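Local coordinates for hypothetical protein AF1796 (Archaeoglobus fulgidus, PDB 1VIM) that is of unknown function but probably binds a sugar phosphate or related carbohydrate derivative and may act as an isomerase, at residues S99-K110 and T123-M133; V136-M144 and M161-F169. All coordinates share one frame; numbering follows the deposited sequence.

Overall arrangement
Both contacts belong to the SIS domain, an alpha/beta fold with a central five-stranded parallel sheet, and their centres lie about 14 Å apart. Along the chain, contact 1 is complete before contact 2 begins. It joins the loop and start of helix 103-115, after strand 92-96, to the loop and short helix 129-133 that follow strand 118-123. Contact 2 sets strand 136-139, outermost within the chain, and the loop after it against helix 160-181. The two thus pack successive alpha/beta elements of one domain, joined through neighbouring strands 118-123 and 136-139: T123 O pairs with V140 N, and K141 NZ reaches G124 O. Both also touch the second subunit.

Contact 1. Residues S99-K110 and T123-M133; sequences SGETTSVVNISK and TGKRDSSLAKM
E101 reaches across to the first turn of helix 129-133 and holds S129 with both carboxylate oxygens. OE1 accepts the S129 hydroxyl on its syn lone pair, OG to OE1 2.6 Å, while OE2 takes S129 N at 3.0 Å from above the carboxylate plane. The chain of E101 folds at chi2 (-63°), which brings its carboxylate up against the N-terminal end of the helix. Beside it, L130 N donates to G100 O at 2.9 Å. Here two loops that follow adjacent parallel strands of the SIS domain meet, each leading into a helix, and the axes of 103-110 and 129-133 run 20° apart. G100 has positive phi and comes so near S128 that a CB would collide with S128 OG. That hydroxyl donates to K125 O in its carbonyl plane and accepts from A131 N, capping helix 129-133. Farther along, V105 CG1 touches L130 CD2 at 4.1 Å, and L130 CD1 meets S109 OG at 3.4 Å. M133 bends at chi3, bringing its CE to 4.0 Å from V106 CG1. Its SD lies 3.6 Å from K110 CA; M133 crosses both side chains at about a right angle. The K110 amine forms a salt bridge with D114.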
ATOM      1  N   SER A  99       0.950 -22.399  -4.132  1.00 11.80           N
ATOM      2  CA  SER A  99       1.905 -23.490  -3.971  1.00 12.28           C
ATOM      3  C   SER A  99       2.078 -23.901  -2.526  1.00 12.05           C
ATOM      4  O   SER A  99       2.507 -25.019  -2.255  1.00 12.83           O
ATOM      5  CB  SER A  99       3.266 -23.059  -4.506  1.00 12.62           C
ATOM      6  OG  SER A  99       3.805 -22.016  -3.700  1.00 13.10           O
ATOM      7  N   GLY A 100       1.740 -23.003  -1.586  1.00 11.32           N
ATOM      8  CA  GLY A 100       2.080 -23.219  -0.191  1.00 11.50           C
ATOM      9  C   GLY A 100       3.582 -23.125   0.084  1.00 10.77           C
ATOM     10  O   GLY A 100       4.034 -23.524   1.171  1.00 11.51           O
ATOM     11  N   GLU A 101       4.337 -22.538  -0.858  1.00 11.04           N
ATOM     12  CA  GLU A 101       5.805 -22.414  -0.724  1.00 11.07           C
ATOM     13  C   GLU A 101       6.267 -20.967  -0.773  1.00 11.71           C
ATOM     14  O   GLU A 101       7.460 -20.700  -0.604  1.00 14.23           O
ATOM     15  CB  GLU A 101       6.551 -23.213  -1.813  1.00 12.00           C
ATOM     16  CG  GLU A 101       6.142 -24.671  -1.861  1.00 12.81           C
ATOM     17  CD  GLU A 101       6.464 -25.432  -0.575  1.00 13.73           C
ATOM     18  OE1 GLU A 101       7.361 -25.027   0.207  1.00 14.82           O
ATOM     19  OE2 GLU A 101       5.798 -26.460  -0.325  1.00 14.93           O
ATOM     20  N   THR A 102       5.330 -20.044  -0.972  1.00 11.07           N
ATOM     21  CA  THR A 102       5.640 -18.626  -1.118  1.00 11.37           C
ATOM     22  C   THR A 102       6.505 -18.192   0.051  1.00 11.33           C
ATOM     23  O   THR A 102       6.077 -18.268   1.207  1.00 11.45           O
ATOM     24  CB  THR A 102       4.321 -17.848  -1.083  1.00 11.29           C
ATOM     25  OG1 THR A 102       3.466 -18.301  -2.144  1.00 12.66           O
ATOM     26  CG2 THR A 102       4.550 -16.402  -1.363  1.00 12.54           C
ATOM     27  N   THR A 103       7.730 -17.745  -0.230  1.00 12.92           N
ATOM     28  CA  THR A 103       8.737 -17.638   0.821  1.00 13.36           C
ATOM     29  C   THR A 103       8.324 -16.692   1.944  1.00 12.49           C
ATOM     30  O   THR A 103       8.394 -17.041   3.138  1.00 12.44           O
ATOM     31  CB  THR A 103      10.068 -17.182   0.215  1.00 15.75           C
ATOM     32  OG1 THR A 103      10.392 -18.072  -0.863  1.00 20.19           O
ATOM     33  CG2 THR A 103      11.198 -17.315   1.231  1.00 17.65           C
ATOM     34  N   SER A 104       7.848 -15.512   1.576  1.00 11.65           N
ATOM     35  CA  SER A 104       7.505 -14.537   2.605  1.00 11.78           C
ATOM     36  C   SER A 104       6.353 -15.031   3.486  1.00 11.32           C
ATOM     37  O   SER A 104       6.376 -14.847   4.704  1.00 12.43           O
ATOM     38  CB  SER A 104       7.189 -13.198   1.960  1.00 13.92           C
ATOM     39  OG  SER A 104       6.095 -13.347   1.096  1.00 15.40           O
ATOM     40  N   VAL A 105       5.391 -15.708   2.868  1.00 11.02           N
ATOM     41  CA  VAL A 105       4.207 -16.185   3.577  1.00 10.63           C
ATOM     42  C   VAL A 105       4.584 -17.347   4.501  1.00 10.33           C
ATOM     43  O   VAL A 105       4.160 -17.392   5.662  1.00  9.66           O
ATOM     44  CB  VAL A 105       3.108 -16.568   2.576  1.00 10.40           C
ATOM     45  CG1 VAL A 105       1.918 -17.254   3.257  1.00 11.47           C
ATOM     46  CG2 VAL A 105       2.654 -15.334   1.808  1.00 12.81           C
ATOM     47  N   VAL A 106       5.433 -18.254   4.021  1.00 10.11           N
ATOM     48  CA  VAL A 106       5.915 -19.338   4.874  1.00  9.42           C
ATOM     49  C   VAL A 106       6.720 -18.805   6.066  1.00 10.31           C
ATOM     50  O   VAL A 106       6.503 -19.221   7.213  1.00 10.24           O
ATOM     51  CB  VAL A 106       6.735 -20.328   4.031  1.00 10.11           C
ATOM     52  CG1 VAL A 106       7.527 -21.315   4.899  1.00 12.70           C
ATOM     53  CG2 VAL A 106       5.805 -21.102   3.071  1.00 12.00           C
ATOM     54  N   ASN A 107       7.621 -17.855   5.808  1.00  9.22           N
ATOM     55  CA  ASN A 107       8.459 -17.336   6.893  1.00 11.40           C
ATOM     56  C   ASN A 107       7.622 -16.617   7.962  1.00 11.54           C
ATOM     57  O   ASN A 107       7.831 -16.820   9.173  1.00 11.93           O
ATOM     58  CB  ASN A 107       9.547 -16.410   6.340  1.00 12.64           C
ATOM     59  CG  ASN A 107      10.601 -17.159   5.543  1.00 14.66           C
ATOM     60  OD1 ASN A 107      10.691 -18.391   5.604  1.00 16.82           O
ATOM     61  ND2 ASN A 107      11.422 -16.403   4.807  1.00 16.61           N
ATOM     62  N   ILE A 108       6.680 -15.783   7.524  1.00 11.04           N
ATOM     63  CA  ILE A 108       5.801 -15.069   8.452  1.00 11.15           C
ATOM     64  C   ILE A 108       4.938 -16.060   9.226  1.00 10.27           C
ATOM     65  O   ILE A 108       4.756 -15.903  10.445  1.00 10.31           O
ATOM     66  CB  ILE A 108       4.890 -14.100   7.669  1.00 12.65           C
ATOM     67  CG1 ILE A 108       5.685 -12.894   7.153  1.00 15.07           C
ATOM     68  CG2 ILE A 108       3.674 -13.678   8.492  1.00 13.50           C
ATOM     69  CD1 ILE A 108       6.149 -11.904   8.184  1.00 18.19           C
ATOM     70  N   SER A 109       4.444 -17.099   8.548  1.00  9.73           N
ATOM     71  CA  SER A 109       3.564 -18.062   9.198  1.00 10.12           C
ATOM     72  C   SER A 109       4.323 -18.874  10.222  1.00 10.69           C
ATOM     73  O   SER A 109       3.776 -19.164  11.287  1.00 11.54           O
ATOM     74  CB  SER A 109       2.907 -18.986   8.174  1.00 10.64           C
ATOM     75  OG  SER A 109       2.093 -18.238   7.302  1.00 11.11           O
ATOM     76  N   LYS A 110       5.585 -19.211   9.941  1.00 11.21           N
ATOM     77  CA  LYS A 110       6.408 -19.888  10.949  1.00 12.50           C
ATOM     78  C   LYS A 110       6.590 -19.006  12.190  1.00 12.64           C
ATOM     79  O   LYS A 110       6.483 -19.492  13.329  1.00 13.21           O
ATOM     80  CB  LYS A 110       7.768 -20.275  10.358  1.00 14.40           C
ATOM     81  CG  LYS A 110       8.717 -21.059  11.332  1.00 17.71           C
ATOM     82  CD  LYS A 110       8.090 -22.341  11.893  1.00 21.99           C
ATOM     83  CE  LYS A 110       9.158 -23.241  12.578  1.00 24.38           C
ATOM     84  NZ  LYS A 110       9.729 -22.624  13.800  1.00 27.16           N
ATOM     85  N   THR A 123      -4.680 -22.840   0.146  1.00 10.33           N
ATOM     86  CA  THR A 123      -3.609 -23.305  -0.732  1.00 10.62           C
ATOM     87  C   THR A 123      -4.102 -24.393  -1.663  1.00 11.26           C
ATOM     88  O   THR A 123      -5.097 -25.057  -1.362  1.00 11.91           O
ATOM     89  CB  THR A 123      -2.393 -23.801   0.132  1.00 11.01           C
ATOM     90  OG1 THR A 123      -1.309 -24.243  -0.709  1.00 12.49           O
ATOM     91  CG2 THR A 123      -2.742 -25.027   1.008  1.00 12.31           C
ATOM     92  N   GLY A 124      -3.387 -24.598  -2.775  1.00 11.79           N
ATOM     93  CA  GLY A 124      -3.711 -25.680  -3.679  1.00 13.18           C
ATOM     94  C   GLY A 124      -2.974 -26.963  -3.339  1.00 14.79           C
ATOM     95  O   GLY A 124      -3.249 -28.000  -3.951  1.00 17.55           O
ATOM     96  N   LYS A 125      -2.058 -26.927  -2.371  1.00 14.66           N
ATOM     97  CA  LYS A 125      -1.176 -28.068  -2.109  1.00 15.57           C
ATOM     98  C   LYS A 125      -1.256 -28.508  -0.665  1.00 15.93           C
ATOM     99  O   LYS A 125      -0.697 -27.856   0.222  1.00 14.85           O
ATOM    100  CB  LYS A 125       0.264 -27.708  -2.498  1.00 16.24           C
ATOM    101  CG  LYS A 125       0.492 -27.365  -3.960  1.00 18.91           C
ATOM    102  CD  LYS A 125       0.219 -28.541  -4.897  1.00 23.51           C
ATOM    103  CE  LYS A 125       1.264 -29.627  -4.744  1.00 28.20           C
ATOM    104  NZ  LYS A 125       1.130 -30.710  -5.769  1.00 31.65           N
ATOM    105  N   ARG A 126      -1.953 -29.626  -0.430  1.00 16.62           N
ATOM    106  CA  ARG A 126      -2.192 -30.118   0.938  1.00 18.42           C
ATOM    107  C   ARG A 126      -0.912 -30.545   1.672  1.00 18.43           C
ATOM    108  O   ARG A 126      -0.888 -30.575   2.899  1.00 18.59           O
ATOM    109  CB  ARG A 126      -3.208 -31.275   0.925  1.00 20.49           C
ATOM    110  CG  ARG A 126      -3.796 -31.658   2.271  0.65 23.49           C
ATOM    111  CD  ARG A 126      -4.825 -32.786   2.197  0.65 26.88           C
ATOM    112  NE  ARG A 126      -6.119 -32.292   1.729  0.65 29.75           N
ATOM    113  CZ  ARG A 126      -6.662 -32.599   0.554  0.65 31.47           C
ATOM    114  NH1 ARG A 126      -6.036 -33.413  -0.287  0.65 32.43           N
ATOM    115  NH2 ARG A 126      -7.841 -32.092   0.218  0.65 32.65           N
ATOM    116  N   ASP A 127       0.143 -30.808   0.902  1.00 18.24           N
ATOM    117  CA  ASP A 127       1.424 -31.274   1.428  1.00 19.63           C
ATOM    118  C   ASP A 127       2.539 -30.224   1.459  1.00 18.35           C
ATOM    119  O   ASP A 127       3.714 -30.538   1.698  1.00 19.25           O
ATOM    120  CB  ASP A 127       1.879 -32.485   0.599  1.00 21.31           C
ATOM    121  CG  ASP A 127       1.893 -32.224  -0.931  1.00 25.78           C
ATOM    122  OD1 ASP A 127       1.487 -31.133  -1.439  1.00 26.14           O
ATOM    123  OD2 ASP A 127       2.299 -33.095  -1.736  1.00 29.30           O
ATOM    124  N   SER A 128       2.163 -28.980   1.224  1.00 16.24           N
ATOM    125  CA  SER A 128       3.124 -27.886   1.131  1.00 14.40           C
ATOM    126  C   SER A 128       3.701 -27.465   2.472  1.00 13.91           C
ATOM    127  O   SER A 128       3.158 -27.805   3.516  1.00 14.37           O
ATOM    128  CB  SER A 128       2.475 -26.685   0.468  1.00 13.66           C
ATOM    129  OG  SER A 128       1.366 -26.220   1.246  1.00 13.85           O
ATOM    130  N   SER A 129       4.783 -26.684   2.445  1.00 13.83           N
ATOM    131  CA  SER A 129       5.341 -26.120   3.667  1.00 14.34           C
ATOM    132  C   SER A 129       4.267 -25.373   4.494  1.00 13.46           C
ATOM    133  O   SER A 129       4.209 -25.504   5.718  1.00 14.17           O
ATOM    134  CB  SER A 129       6.498 -25.170   3.336  1.00 15.16           C
ATOM    135  OG  SER A 129       7.573 -25.864   2.689  1.00 18.09           O
ATOM    136  N   LEU A 130       3.446 -24.550   3.840  1.00 12.84           N
ATOM    137  CA  LEU A 130       2.453 -23.791   4.571  1.00 12.26           C
ATOM    138  C   LEU A 130       1.409 -24.710   5.186  1.00 12.92           C
ATOM    139  O   LEU A 130       1.040 -24.535   6.358  1.00 13.26           O
ATOM    140  CB  LEU A 130       1.822 -22.784   3.614  1.00 11.35           C
ATOM    141  CG  LEU A 130       0.873 -21.804   4.294  1.00 10.66           C
ATOM    142  CD1 LEU A 130       1.680 -20.917   5.247  1.00 12.28           C
ATOM    143  CD2 LEU A 130       0.109 -20.986   3.296  1.00 11.65           C
ATOM    144  N   ALA A 131       0.935 -25.684   4.408  1.00 12.73           N
ATOM    145  CA  ALA A 131      -0.095 -26.614   4.883  1.00 12.93           C
ATOM    146  C   ALA A 131       0.385 -27.432   6.069  1.00 14.11           C
ATOM    147  O   ALA A 131      -0.370 -27.641   7.020  1.00 14.51           O
ATOM    148  CB  ALA A 131      -0.558 -27.507   3.761  1.00 13.84           C
ATOM    149  N   LYS A 132       1.648 -27.870   6.037  1.00 14.90           N
ATOM    150  CA  LYS A 132       2.170 -28.681   7.141  1.00 16.31           C
ATOM    151  C   LYS A 132       2.183 -27.961   8.471  1.00 16.93           C
ATOM    152  O   LYS A 132       2.108 -28.605   9.515  1.00 17.98           O
ATOM    153  CB  LYS A 132       3.559 -29.254   6.816  1.00 18.48           C
ATOM    154  CG  LYS A 132       3.534 -30.273   5.690  1.00 22.64           C
ATOM    155  CD  LYS A 132       4.900 -30.898   5.464  1.00 26.77           C
ATOM    156  CE  LYS A 132       5.847 -29.947   4.784  1.00 29.19           C
ATOM    157  NZ  LYS A 132       7.185 -30.587   4.580  1.00 31.16           N
ATOM    158  N   MET A 133       2.266 -26.630   8.452  1.00 15.66           N
ATOM    159  CA  MET A 133       2.234 -25.817   9.659  1.00 16.35           C
ATOM    160  C   MET A 133       0.823 -25.481  10.139  1.00 14.95           C
ATOM    161  O   MET A 133       0.656 -24.987  11.253  1.00 15.84           O
ATOM    162  CB  MET A 133       2.946 -24.476   9.398  1.00 17.40           C
ATOM    163  CG  MET A 133       4.459 -24.567   9.438  1.00 19.41           C
ATOM    164  SD  MET A 133       5.218 -22.931   9.341  1.00 21.83           S
ATOM    165  CE  MET A 133       4.882 -22.543   7.697  1.00 20.02           C
TER

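Contact 2. Residues V136-M144 and M161-F169; sequences VVMVVKGKM and MFELTAMIF
Strand 136-139, at the sheet edge within this chain, and the loop that continues it pack on helix 160-181; the side chains of M138 and V140 point to the helix, and G142 brings its backbone up to it. CG, SD and CE of M138 all gather at the CZ end of the F169 ring, CG 3.6 Å from CZ. SD stands 4.6 Å from the ring centroid, neither over a face nor at an edge, a Met-aromatic contact. V140 CG1, anti to the backbone N (chi1 180°), presses on T165 CG2 at a tight 3.5 Å, the two side chains running alongside in opposite senses, whereas CG2 meets the F169 ring obliquely. With an alanine in place of F169, M138 and V140 CG2 would probably lose their aromatic partner and a gap open between strand and helix. The contact joins the last strand of the SIS-domain sheet to the long helix that follows it after helix 149-155. F162 turns an edge to V140 O, in the ring plane 3.2 Å from CD1, while A166 CB sits over one face near the rim. G142 CA comes within 3.6 Å of F162 N. A water donates to K141 O and T165 OG1, bridging loop and helix.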
ATOM      1  N   VAL A 136      -5.679 -25.645  10.044  1.00 12.09           N
ATOM      2  CA  VAL A 136      -6.719 -25.977   9.083  1.00 12.15           C
ATOM      3  C   VAL A 136      -6.118 -25.726   7.712  1.00 11.30           C
ATOM      4  O   VAL A 136      -5.553 -24.644   7.450  1.00 12.05           O
ATOM      5  CB  VAL A 136      -7.980 -25.087   9.254  1.00 13.18           C
ATOM      6  CG1 VAL A 136      -8.964 -25.324   8.147  1.00 15.88           C
ATOM      7  CG2 VAL A 136      -8.637 -25.339  10.616  1.00 15.46           C
ATOM      8  N   VAL A 137      -6.191 -26.739   6.862  1.00 12.10           N
ATOM      9  CA  VAL A 137      -5.686 -26.666   5.497  1.00 12.32           C
ATOM     10  C   VAL A 137      -6.904 -26.626   4.585  1.00 12.77           C
ATOM     11  O   VAL A 137      -7.603 -27.640   4.425  1.00 13.67           O
ATOM     12  CB  VAL A 137      -4.796 -27.880   5.172  1.00 12.86           C
ATOM     13  CG1 VAL A 137      -4.315 -27.837   3.726  1.00 15.65           C
ATOM     14  CG2 VAL A 137      -3.646 -27.969   6.176  1.00 14.61           C
ATOM     15  N   MET A 138      -7.187 -25.444   4.036  1.00 12.13           N
ATOM     16  CA  MET A 138      -8.334 -25.243   3.186  1.00 11.81           C
ATOM     17  C   MET A 138      -7.880 -25.349   1.740  1.00 11.52           C
ATOM     18  O   MET A 138      -7.254 -24.426   1.198  1.00 12.51           O
ATOM     19  CB  MET A 138      -8.972 -23.888   3.525  1.00 12.34           C
ATOM     20  CG  MET A 138     -10.237 -23.560   2.783  1.00 13.73           C
ATOM     21  SD  MET A 138     -11.644 -24.603   3.316  1.00 17.87           S
ATOM     22  CE  MET A 138     -11.981 -25.413   1.828  1.00 19.12           C
ATOM     23  N   VAL A 139      -8.117 -26.517   1.142  1.00 12.96           N
ATOM     24  CA  VAL A 139      -7.574 -26.792  -0.175  1.00 13.33           C
ATOM     25  C   VAL A 139      -8.464 -26.213  -1.244  1.00 13.06           C
ATOM     26  O   VAL A 139      -9.649 -26.525  -1.336  1.00 14.94           O
ATOM     27  CB  VAL A 139      -7.391 -28.294  -0.396  1.00 14.59           C
ATOM     28  CG1 VAL A 139      -6.816 -28.540  -1.781  1.00 15.93           C
ATOM     29  CG2 VAL A 139      -6.465 -28.864   0.675  1.00 16.63           C
ATOM     30  N   VAL A 140      -7.885 -25.310  -2.020  1.00 11.47           N
ATOM     31  CA  VAL A 140      -8.531 -24.713  -3.172  1.00 12.87           C
ATOM     32  C   VAL A 140      -7.545 -24.886  -4.301  1.00 14.13           C
ATOM     33  O   VAL A 140      -6.496 -24.259  -4.300  1.00 14.21           O
ATOM     34  CB  VAL A 140      -8.846 -23.200  -2.938  1.00 13.94           C
ATOM     35  CG1 VAL A 140      -9.504 -22.611  -4.136  1.00 15.72           C
ATOM     36  CG2 VAL A 140      -9.757 -23.028  -1.679  1.00 15.72           C
ATOM     37  N   LYS A 141      -7.848 -25.782  -5.232  1.00 16.69           N
ATOM     38  CA  LYS A 141      -6.901 -26.104  -6.327  1.00 17.92           C
ATOM     39  C   LYS A 141      -6.809 -25.020  -7.368  1.00 17.18           C
ATOM     40  O   LYS A 141      -7.805 -24.371  -7.681  1.00 21.13           O
ATOM     41  CB  LYS A 141      -7.365 -27.349  -7.089  1.00 20.06           C
ATOM     42  CG  LYS A 141      -7.643 -28.550  -6.247  1.00 23.54           C
ATOM     43  CD  LYS A 141      -6.371 -29.028  -5.559  1.00 26.06           C
ATOM     44  CE  LYS A 141      -5.441 -29.740  -6.518  1.00 29.23           C
ATOM     45  NZ  LYS A 141      -4.015 -29.715  -6.056  1.00 30.82           N
ATOM     46  N   GLY A 142      -5.628 -24.870  -7.964  1.00 15.91           N
ATOM     47  CA  GLY A 142      -5.495 -24.141  -9.207  1.00 17.19           C
ATOM     48  C   GLY A 142      -5.670 -25.120 -10.353  1.00 18.14           C
ATOM     49  O   GLY A 142      -6.654 -25.072 -11.053  1.00 19.33           O
ATOM     50  N   LYS A 143      -4.697 -26.003 -10.528  1.00 19.49           N
ATOM     51  CA  LYS A 143      -4.759 -27.048 -11.558  1.00 18.98           C
ATOM     52  C   LYS A 143      -5.573 -28.259 -11.082  1.00 19.80           C
ATOM     53  O   LYS A 143      -5.419 -28.732  -9.933  1.00 21.03           O
ATOM     54  CB  LYS A 143      -3.343 -27.477 -11.930  1.00 19.49           C
ATOM     55  CG  LYS A 143      -3.303 -28.510 -13.071  1.00 19.98           C
ATOM     56  CD  LYS A 143      -1.913 -29.125 -13.228  1.00 21.64           C
ATOM     57  CE  LYS A 143      -1.745 -30.407 -12.420  1.00 22.57           C
ATOM     58  NZ  LYS A 143      -2.671 -31.545 -12.747  1.00 22.27           N
ATOM     59  N   MET A 144      -6.428 -28.779 -11.955  1.00 19.74           N
ATOM     60  CA  MET A 144      -7.211 -29.984 -11.657  1.00 20.57           C
ATOM     61  C   MET A 144      -6.456 -31.248 -12.022  1.00 20.59           C
ATOM     62  O   MET A 144      -5.513 -31.196 -12.806  1.00 18.90           O
ATOM     63  CB  MET A 144      -8.537 -29.944 -12.382  1.00 22.29           C
ATOM     64  CG  MET A 144      -9.406 -28.840 -11.844  1.00 26.08           C
ATOM     65  SD  MET A 144     -10.930 -28.665 -12.698  1.00 31.68           S
ATOM     66  CE  MET A 144     -10.470 -28.684 -14.315  1.00 31.19           C
ATOM     67  N   MET A 161      -5.280 -19.273 -12.048  1.00  9.27           N
ATOM     68  CA  MET A 161      -6.473 -20.048 -11.725  1.00  9.20           C
ATOM     69  C   MET A 161      -6.649 -20.273 -10.230  1.00  9.48           C
ATOM     70  O   MET A 161      -7.764 -20.164  -9.733  1.00  9.76           O
ATOM     71  CB  MET A 161      -6.500 -21.372 -12.476  1.00 10.85           C
ATOM     72  CG  MET A 161      -7.890 -21.996 -12.579  1.00 14.30           C
ATOM     73  SD  MET A 161      -9.180 -20.932 -13.323  1.00 15.08           S
ATOM     74  CE  MET A 161      -8.208 -20.275 -14.737  1.00 15.08           C
ATOM     75  N   PHE A 162      -5.568 -20.559  -9.513  1.00  9.90           N
ATOM     76  CA  PHE A 162      -5.659 -20.630  -8.056  1.00  9.52           C
ATOM     77  C   PHE A 162      -6.199 -19.297  -7.507  1.00  9.11           C
ATOM     78  O   PHE A 162      -7.080 -19.272  -6.631  1.00  9.96           O
ATOM     79  CB  PHE A 162      -4.296 -20.902  -7.392  1.00  9.47           C
ATOM     80  CG  PHE A 162      -4.325 -20.652  -5.913  1.00  9.07           C
ATOM     81  CD1 PHE A 162      -4.919 -21.595  -5.068  1.00  9.28           C
ATOM     82  CD2 PHE A 162      -3.841 -19.447  -5.376  1.00  9.57           C
ATOM     83  CE1 PHE A 162      -5.017 -21.358  -3.688  1.00  9.78           C
ATOM     84  CE2 PHE A 162      -3.946 -19.198  -4.011  1.00  9.66           C
ATOM     85  CZ  PHE A 162      -4.523 -20.148  -3.163  1.00  9.88           C
ATOM     86  N   GLU A 163      -5.675 -18.178  -7.989  1.00  9.34           N
ATOM     87  CA  GLU A 163      -6.038 -16.886  -7.407  1.00 10.37           C
ATOM     88  C   GLU A 163      -7.513 -16.583  -7.620  1.00  9.33           C
ATOM     89  O   GLU A 163      -8.211 -16.217  -6.688  1.00  9.74           O
ATOM     90  CB  GLU A 163      -5.180 -15.783  -8.015  1.00 11.48           C
ATOM     91  CG  GLU A 163      -3.714 -15.969  -7.656  1.00 12.31           C
ATOM     92  CD  GLU A 163      -2.797 -15.118  -8.448  1.00 15.00           C
ATOM     93  OE1 GLU A 163      -3.271 -14.413  -9.353  1.00 17.29           O
ATOM     94  OE2 GLU A 163      -1.578 -15.210  -8.163  1.00 16.11           O
ATOM     95  N   LEU A 164      -8.016 -16.814  -8.830  1.00  9.15           N
ATOM     96  CA  LEU A 164      -9.445 -16.585  -9.073  1.00 10.41           C
ATOM     97  C   LEU A 164     -10.307 -17.527  -8.252  1.00  8.97           C
ATOM     98  O   LEU A 164     -11.326 -17.128  -7.699  1.00 10.07           O
ATOM     99  CB  LEU A 164      -9.760 -16.798 -10.569  1.00 12.52           C
ATOM    100  CG  LEU A 164      -9.193 -15.763 -11.506  1.00 13.29           C
ATOM    101  CD1 LEU A 164      -9.501 -16.174 -12.932  1.00 14.72           C
ATOM    102  CD2 LEU A 164      -9.738 -14.375 -11.164  1.00 15.55           C
ATOM    103  N   THR A 165      -9.897 -18.775  -8.160  1.00  9.14           N
ATOM    104  CA  THR A 165     -10.715 -19.740  -7.448  1.00  8.48           C
ATOM    105  C   THR A 165     -10.714 -19.420  -5.951  1.00  8.46           C
ATOM    106  O   THR A 165     -11.746 -19.538  -5.285  1.00  9.34           O
ATOM    107  CB  THR A 165     -10.192 -21.161  -7.706  1.00  9.06           C
ATOM    108  OG1 THR A 165     -10.162 -21.405  -9.122  1.00 11.36           O
ATOM    109  CG2 THR A 165     -11.171 -22.220  -7.157  1.00 11.13           C
ATOM    110  N   ALA A 166      -9.563 -19.019  -5.421  1.00  8.82           N
ATOM    111  CA  ALA A 166      -9.459 -18.659  -4.014  1.00  8.78           C
ATOM    112  C   ALA A 166     -10.310 -17.415  -3.712  1.00  8.83           C
ATOM    113  O   ALA A 166     -11.004 -17.360  -2.692  1.00  9.56           O
ATOM    114  CB  ALA A 166      -7.977 -18.445  -3.613  1.00  9.88           C
ATOM    115  N   MET A 167     -10.295 -16.431  -4.606  1.00  9.02           N
ATOM    116  CA  MET A 167     -11.125 -15.253  -4.422  1.00  9.88           C
ATOM    117  C   MET A 167     -12.591 -15.645  -4.378  1.00  9.61           C
ATOM    118  O   MET A 167     -13.347 -15.194  -3.491  1.00 10.39           O
ATOM    119  CB  MET A 167     -10.884 -14.237  -5.548  1.00 11.90           C
ATOM    120  CG  MET A 167     -11.552 -12.878  -5.270  1.00 15.18           C
ATOM    121  SD  MET A 167     -10.969 -11.929  -3.765  1.00 20.52           S
ATOM    122  CE  MET A 167     -12.121 -12.448  -2.370  1.00 17.32           C
ATOM    123  N   ILE A 168     -13.012 -16.489  -5.312  1.00  9.34           N
ATOM    124  CA  ILE A 168     -14.415 -16.885  -5.377  1.00 10.20           C
ATOM    125  C   ILE A 168     -14.791 -17.693  -4.130  1.00 10.02           C
ATOM    126  O   ILE A 168     -15.851 -17.474  -3.521  1.00  9.89           O
ATOM    127  CB  ILE A 168     -14.649 -17.704  -6.667  1.00 10.78           C
ATOM    128  CG1 ILE A 168     -14.626 -16.770  -7.873  1.00 13.78           C
ATOM    129  CG2 ILE A 168     -15.993 -18.437  -6.597  1.00 12.24           C
ATOM    130  CD1 ILE A 168     -14.416 -17.483  -9.200  1.00 17.75           C
ATOM    131  N   PHE A 169     -13.914 -18.612  -3.714  1.00  8.65           N
ATOM    132  CA  PHE A 169     -14.113 -19.339  -2.476  1.00  9.23           C
ATOM    133  C   PHE A 169     -14.284 -18.417  -1.268  1.00  9.19           C
ATOM    134  O   PHE A 169     -15.177 -18.618  -0.433  1.00  9.67           O
ATOM    135  CB  PHE A 169     -12.977 -20.333  -2.200  1.00  9.64           C
ATOM    136  CG  PHE A 169     -12.996 -20.843  -0.802  1.00 10.70           C
ATOM    137  CD1 PHE A 169     -14.013 -21.704  -0.380  1.00 11.97           C
ATOM    138  CD2 PHE A 169     -12.075 -20.374   0.122  1.00 11.72           C
ATOM    139  CE1 PHE A 169     -14.051 -22.110   0.944  1.00 13.54           C
ATOM    140  CE2 PHE A 169     -12.101 -20.797   1.431  1.00 12.86           C
ATOM    141  CZ  PHE A 169     -13.095 -21.656   1.846  1.00 14.75           C
TER
HETATM  142  O   HOH W   1      -9.535 -23.993  -9.606  1.00 12.44           O